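Long-range contacts in serine acetyltransferase (Entamoeba histolytica, PDB 3Q1X), which probably transfers an acetyl group to the hydroxyl of L-serine, a step in cysteine biosynthesis, and is held here with L-serine bound: residues Gly174-Asp179 / Cys196-Ser201; Val202-Met207 / Val230-Gly235. All coordinates share one frame; numbering follows the deposited sequence.

Contact 1. Residues Gly174-Asp179 / Cys196-Ser201. With SER (serine), chain B.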
loop_
_atom_site.group_PDB
_atom_site.type_symbol
_atom_site.label_atom_id
_atom_site.label_comp_id
_atom_site.label_asym_id
_atom_site.label_seq_id
_atom_site.Cartn_x
_atom_site.Cartn_y
_atom_site.Cartn_z
ATOM N N GLY A 174 21.261 13.715 -2.573
ATOM C CA GLY A 174 20.315 14.362 -3.481
ATOM C C GLY A 174 20.154 13.713 -4.841
ATOM O O GLY A 174 20.749 12.676 -5.122
ATOM N N HIS A 175 19.362 14.357 -5.694
ATOM C CA HIS A 175 18.975 13.816 -6.995
ATOM C C HIS A 175 18.484 12.373 -6.870
ATOM O O HIS A 175 18.855 11.504 -7.663
ATOM C CB HIS A 175 20.133 13.914 -8.007
ATOM C CG HIS A 175 20.581 15.314 -8.287
ATOM N ND1 HIS A 175 20.081 16.062 -9.332
ATOM C CD2 HIS A 175 21.487 16.101 -7.662
ATOM C CE1 HIS A 175 20.662 17.248 -9.340
ATOM N NE2 HIS A 175 21.516 17.299 -8.334
ATOM N N PHE A 176 17.652 12.138 -5.863
ATOM C CA PHE A 176 17.172 10.814 -5.534
ATOM C C PHE A 176 15.798 10.592 -6.156
ATOM O O PHE A 176 14.928 11.466 -6.099
ATOM C CB PHE A 176 17.123 10.639 -4.011
ATOM C CG PHE A 176 16.698 9.269 -3.562
ATOM C CD1 PHE A 176 17.402 8.135 -3.952
ATOM C CD2 PHE A 176 15.592 9.117 -2.748
ATOM C CE1 PHE A 176 16.998 6.860 -3.535
ATOM C CE2 PHE A 176 15.179 7.845 -2.314
ATOM C CZ PHE A 176 15.887 6.714 -2.713
ATOM N N PHE A 177 15.609 9.422 -6.756
ATOM C CA PHE A 177 14.332 9.086 -7.392
ATOM C C PHE A 177 13.926 7.636 -7.191
ATOM O O PHE A 177 14.653 6.717 -7.574
ATOM C CB PHE A 177 14.379 9.423 -8.886
ATOM C CG PHE A 177 13.098 9.115 -9.641
ATOM C CD1 PHE A 177 11.844 9.484 -9.140
ATOM C CD2 PHE A 177 13.160 8.506 -10.892
ATOM C CE1 PHE A 177 10.672 9.210 -9.860
ATOM C CE2 PHE A 177 11.998 8.234 -11.626
ATOM C CZ PHE A 177 10.752 8.584 -11.107
ATOM N N ILE A 178 12.756 7.441 -6.582
ATOM C CA ILE A 178 12.093 6.149 -6.543
ATOM C C ILE A 178 10.913 6.204 -7.525
ATOM O O ILE A 178 9.974 6.962 -7.323
ATOM C CB ILE A 178 11.575 5.783 -5.124
ATOM C CG1 ILE A 178 12.734 5.658 -4.128
ATOM C CG2 ILE A 178 10.768 4.496 -5.172
ATOM C CD1 ILE A 178 12.330 5.841 -2.681
ATOM N N ASP A 179 10.974 5.410 -8.588
ATOM C CA ASP A 179 9.874 5.313 -9.535
ATOM C C ASP A 179 8.976 4.153 -9.172
ATOM O O ASP A 179 9.465 3.055 -8.881
ATOM C CB ASP A 179 10.404 5.110 -10.958
ATOM C CG ASP A 179 9.388 5.473 -12.026
ATOM O OD1 ASP A 179 8.260 5.946 -11.717
ATOM O OD2 ASP A 179 9.726 5.297 -13.206
ATOM N N CYS A 196 20.672 8.316 -7.266
ATOM C CA CYS A 196 20.224 6.938 -7.160
ATOM C C CYS A 196 18.823 6.849 -7.734
ATOM O O CYS A 196 17.946 7.649 -7.391
ATOM C CB CYS A 196 20.255 6.444 -5.717
ATOM S SG CYS A 196 19.979 4.675 -5.562
ATOM N N ARG A 197 18.637 5.905 -8.647
ATOM C CA ARG A 197 17.342 5.650 -9.255
ATOM C C ARG A 197 16.881 4.259 -8.851
ATOM O O ARG A 197 17.546 3.270 -9.154
ATOM C CB ARG A 197 17.439 5.755 -10.778
ATOM C CG ARG A 197 16.108 5.707 -11.501
ATOM C CD ARG A 197 16.314 5.900 -12.995
ATOM N NE ARG A 197 16.896 7.206 -13.302
ATOM C CZ ARG A 197 17.382 7.567 -14.485
ATOM N NH1 ARG A 197 17.385 6.717 -15.507
ATOM N NH2 ARG A 197 17.879 8.785 -14.641
ATOM N N ILE A 198 15.745 4.189 -8.166
ATOM C CA ILE A 198 15.257 2.933 -7.588
ATOM C C ILE A 198 13.843 2.630 -8.063
ATOM O O ILE A 198 12.974 3.502 -8.039
ATOM C CB ILE A 198 15.296 2.974 -6.026
ATOM C CG1 ILE A 198 16.740 3.080 -5.522
ATOM C CG2 ILE A 198 14.576 1.771 -5.407
ATOM C CD1 ILE A 198 16.877 3.170 -4.003
ATOM N N TYR A 199 13.620 1.384 -8.465
ATOM C CA TYR A 199 12.323 0.920 -8.918
ATOM C C TYR A 199 11.547 0.118 -7.868
ATOM O O TYR A 199 12.050 -0.181 -6.763
ATOM C CB TYR A 199 12.472 0.128 -10.216
ATOM C CG TYR A 199 12.821 1.019 -11.367
ATOM C CD1 TYR A 199 11.818 1.631 -12.123
ATOM C CD2 TYR A 199 14.158 1.306 -11.677
ATOM C CE1 TYR A 199 12.134 2.483 -13.177
ATOM C CE2 TYR A 199 14.486 2.164 -12.734
ATOM C CZ TYR A 199 13.467 2.741 -13.479
ATOM O OH TYR A 199 13.774 3.590 -14.513
ATOM N N GLN A 200 10.317 -0.222 -8.237
ATOM C CA GLN A 200 9.406 -0.988 -7.399
ATOM C C GLN A 200 10.078 -2.260 -6.884
ATOM O O GLN A 200 10.932 -2.836 -7.569
ATOM C CB GLN A 200 8.112 -1.312 -8.167
ATOM C CG GLN A 200 8.274 -2.128 -9.465
ATOM C CD GLN A 200 8.536 -1.281 -10.707
ATOM O OE1 GLN A 200 9.120 -0.210 -10.632
ATOM N NE2 GLN A 200 8.125 -1.791 -11.868
ATOM N N SER A 201 9.724 -2.654 -5.663
ATOM C CA SER A 201 10.148 -3.930 -5.084
ATOM C C SER A 201 11.649 -4.091 -4.830
ATOM O O SER A 201 12.141 -5.223 -4.698
ATOM C CB SER A 201 9.634 -5.081 -5.961
ATOM O OG SER A 201 8.242 -5.260 -5.781
HETATM N N SER B . 8.013 5.282 -15.318
HETATM C CA SER B . 8.892 4.628 -16.335
HETATM C C SER B . 8.309 4.790 -17.731
HETATM O O SER B . 7.214 5.325 -17.901
HETATM C CB SER B . 9.077 3.144 -16.007
HETATM O OG SER B . 7.848 2.436 -16.123
HETATM O OXT SER B . 8.921 4.389 -18.713
HETATM O O HOH W 1 20.184 9.742 -4.831
HETATM O O HOH W 2 18.003 9.555 -9.444
HETATM O O HOH W 3 11.886 5.333 -14.789
#
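Ile-178 and Ile-198 lie side by side and point the same way, on neighbouring coils of the left-handed beta-helix. CG1 of Ile-178 is 4.2 Å from CB of Ile-198. Phe-176 reaches this apolar side from the turn. Its CG is anti to the backbone N (chi1 -177°), which brings the ring edge to the next coil. Ile-198 CD1 sits at that edge, 3.7 Å from Phe-176 CE1, and Cys-196 CB lies in the ring plane. Val-133 and Arg-137 of helix 128-144 also touch this ring.

The strands pair in parallel through three backbone hydrogen bonds: Phe-177 N to Cys-196 O, Ile-198 N to Phe-177 O, and Asp-179 N to Ile-198 O. Beyond this ladder, a water bridges Gly-174 O and Cys-196 N.

On the other face of the sheet Phe-177 crosses Arg-197, with ring and guanidinium planes 69° apart. The touch is loose, Phe-177 CD2 to Arg-197 CG at 4.1 Å. Arg-197 NH1 hydrogen-bonds His-208 O of the second subunit.

Asp-179 and Tyr-199 carry the contact into the serine site. CB of Asp-179 lies 3.8 Å from CE1 of Tyr-199. The Tyr-199 hydroxyl hydrogen-bonds His-208 N of the second subunit. Asp-114 and Arg-222 of the second subunit hydrogen-bond the bound serine. Asp-179 OD2 takes two hydrogen bonds, one from a water 2.7 Å away that accepts from Tyr-199 OH, the other from the serine N, also 2.7 Å from OD2.

Contact 2. Residues Val202-Met207 / Val230-Gly235. With SER (serine), chain C.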
loop_
_atom_site.group_PDB
_atom_site.type_symbol
_atom_site.label_atom_id
_atom_site.label_comp_id
_atom_site.label_asym_id
_atom_site.label_seq_id
_atom_site.Cartn_x
_atom_site.Cartn_y
_atom_site.Cartn_z
ATOM N N VAL A 202 12.365 -2.972 -4.736
ATOM C CA VAL A 202 13.798 -3.001 -4.445
ATOM C C VAL A 202 14.037 -2.973 -2.951
ATOM O O VAL A 202 13.495 -2.119 -2.247
ATOM C CB VAL A 202 14.541 -1.833 -5.115
ATOM C CG1 VAL A 202 15.899 -1.570 -4.442
ATOM C CG2 VAL A 202 14.704 -2.112 -6.593
ATOM N N THR A 203 14.845 -3.911 -2.474
ATOM C CA THR A 203 15.314 -3.880 -1.090
ATOM C C THR A 203 16.777 -3.467 -0.999
ATOM O O THR A 203 17.645 -4.054 -1.656
ATOM C CB THR A 203 15.093 -5.223 -0.364
ATOM O OG1 THR A 203 13.683 -5.499 -0.293
ATOM C CG2 THR A 203 15.670 -5.173 1.054
ATOM N N LEU A 204 17.027 -2.442 -0.189
ATOM C CA LEU A 204 18.366 -2.090 0.268
ATOM C C LEU A 204 18.342 -2.328 1.762
ATOM O O LEU A 204 18.053 -1.421 2.535
ATOM C CB LEU A 204 18.698 -0.627 -0.036
ATOM C CG LEU A 204 19.033 -0.284 -1.489
ATOM C CD1 LEU A 204 19.162 1.212 -1.658
ATOM C CD2 LEU A 204 20.323 -0.978 -1.936
ATOM N N GLY A 205 18.605 -3.568 2.158
ATOM C CA GLY A 205 18.304 -3.983 3.518
ATOM C C GLY A 205 19.066 -5.180 4.026
ATOM O O GLY A 205 20.240 -5.362 3.709
ATOM N N ALA A 206 18.381 -5.982 4.838
ATOM C CA ALA A 206 18.974 -7.138 5.481
ATOM C C ALA A 206 17.919 -8.200 5.759
ATOM O O ALA A 206 16.729 -7.893 5.848
ATOM C CB ALA A 206 19.667 -6.720 6.784
ATOM N N MET A 207 18.373 -9.446 5.884
ATOM C CA MET A 207 17.540 -10.557 6.336
ATOM C C MET A 207 18.174 -11.188 7.551
ATOM O O MET A 207 19.398 -11.254 7.646
ATOM C CB MET A 207 17.462 -11.642 5.276
ATOM C CG MET A 207 16.707 -11.288 4.052
ATOM S SD MET A 207 16.549 -12.783 3.083
ATOM C CE MET A 207 18.256 -13.246 2.754
ATOM N N VAL A 230 23.805 5.131 -9.317
ATOM C CA VAL A 230 23.413 3.734 -9.273
ATOM C C VAL A 230 21.949 3.609 -9.654
ATOM O O VAL A 230 21.110 4.399 -9.201
ATOM C CB VAL A 230 23.646 3.136 -7.871
ATOM C CG1 VAL A 230 23.080 1.717 -7.755
ATOM C CG2 VAL A 230 25.129 3.171 -7.530
ATOM N N THR A 231 21.654 2.629 -10.502
ATOM C CA THR A 231 20.274 2.299 -10.857
ATOM C C THR A 231 19.956 0.884 -10.404
ATOM O O THR A 231 20.671 -0.068 -10.745
ATOM C CB THR A 231 20.015 2.451 -12.370
ATOM O OG1 THR A 231 20.515 3.715 -12.806
ATOM C CG2 THR A 231 18.519 2.370 -12.683
ATOM N N ILE A 232 18.881 0.741 -9.633
ATOM C CA ILE A 232 18.531 -0.558 -9.081
ATOM C C ILE A 232 17.195 -1.008 -9.648
ATOM O O ILE A 232 16.151 -0.425 -9.344
ATOM C CB ILE A 232 18.516 -0.564 -7.533
ATOM C CG1 ILE A 232 19.800 0.067 -6.994
ATOM C CG2 ILE A 232 18.397 -1.992 -7.014
ATOM C CD1 ILE A 232 19.844 0.225 -5.512
ATOM N N GLY A 233 17.249 -2.043 -10.480
ATOM C CA GLY A 233 16.093 -2.502 -11.238
ATOM C C GLY A 233 15.038 -3.197 -10.410
ATOM O O GLY A 233 15.288 -3.585 -9.266
ATOM N N THR A 234 13.859 -3.341 -11.009
ATOM C CA THR A 234 12.688 -3.924 -10.365
ATOM C C THR A 234 12.966 -5.271 -9.706
ATOM O O THR A 234 13.473 -6.192 -10.349
ATOM C CB THR A 234 11.543 -4.134 -11.373
ATOM O OG1 THR A 234 11.429 -2.990 -12.237
ATOM C CG2 THR A 234 10.246 -4.356 -10.627
ATOM N N GLY A 235 12.623 -5.375 -8.423
ATOM C CA GLY A 235 12.696 -6.644 -7.700
ATOM C C GLY A 235 14.056 -7.010 -7.133
ATOM O O GLY A 235 14.194 -8.036 -6.459
HETATM N N SER C . 14.276 -4.742 10.022
HETATM C CA SER C . 15.533 -5.514 9.778
HETATM C C SER C . 16.751 -4.696 10.184
HETATM O O SER C . 16.633 -3.534 10.570
HETATM C CB SER C . 15.635 -5.920 8.306
HETATM O OG SER C . 15.776 -4.780 7.468
HETATM O OXT SER C . 17.874 -5.182 10.133
#
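The inside of the left-handed beta-helix is the setting here, where Val-202 and Leu-204 meet Ile-232 across the core. The two segments belong to different faces of the prism. Strand 203-205 lies in one parallel sheet and strand 231-232 in another, so they meet through side chains and share no backbone ladder.

Ile-232 is the hub. Its side chain starts out toward the other segment and splits between two partners. Its CG2 branch meets Val-202, with Val-202 CG1 3.6 Å from Ile-232 CG2. The two side chains cross at about a right angle. Its other branch is extended (chi2 175°), which carries CD1 to Leu-204. There Ile-232 CD1 is 3.8 Å from Leu-204 CD2 and 4.0 Å from Leu-204 CD1, so the methyl faces both tips of the leucine fork.

Val-202 also fits against the turn that follows strand 231-232. Its CG2 lies 3.1 Å from Gly-233 O, a close approach for a methyl and a carbonyl oxygen. The same CG2 is 3.5 Å from Ile-232 O. At Gly-235 the turn has a positive phi of 84°, which suits glycine.

Further along the first segment, Ala-206 belongs to the pocket of a bound serine. Its O touches the serine CB at 3.3 Å. Arg-222 of the same chain hydrogen-bonds this serine, and the third subunit supplies further partners.

The core continues around this contact. Leu-204 also touches Ile-198 of strand 197-198 and Val-238 of strand 237-239. Strand 203-205 runs between strands 185-186 and 237-239 in its own sheet, while strand 231-232 runs between 197-198 and 248-250.

How the contacts relate
Both contacts are buried and build the same beta-helix in different ways. Contact 1 joins successive coils within one sheet, by a backbone ladder with side chains on both faces. Contact 2 joins two sheets across the core, mainly by aliphatic side chains, with one valine methyl also resting on backbone oxygens. They share a sheet, since strands 197-198 and 231-232 are neighbours in it. Arg-197 N and O probably hydrogen-bond Val-230 O and Ile-232 N respectively. Strand 203-205 follows strand 197-198 in the chain. Both reach serine pockets between subunits: contact 1 with the carboxylate of Asp-179, which hydrogen-bonds the ligand, contact 2 with Ala-206, which only touches it.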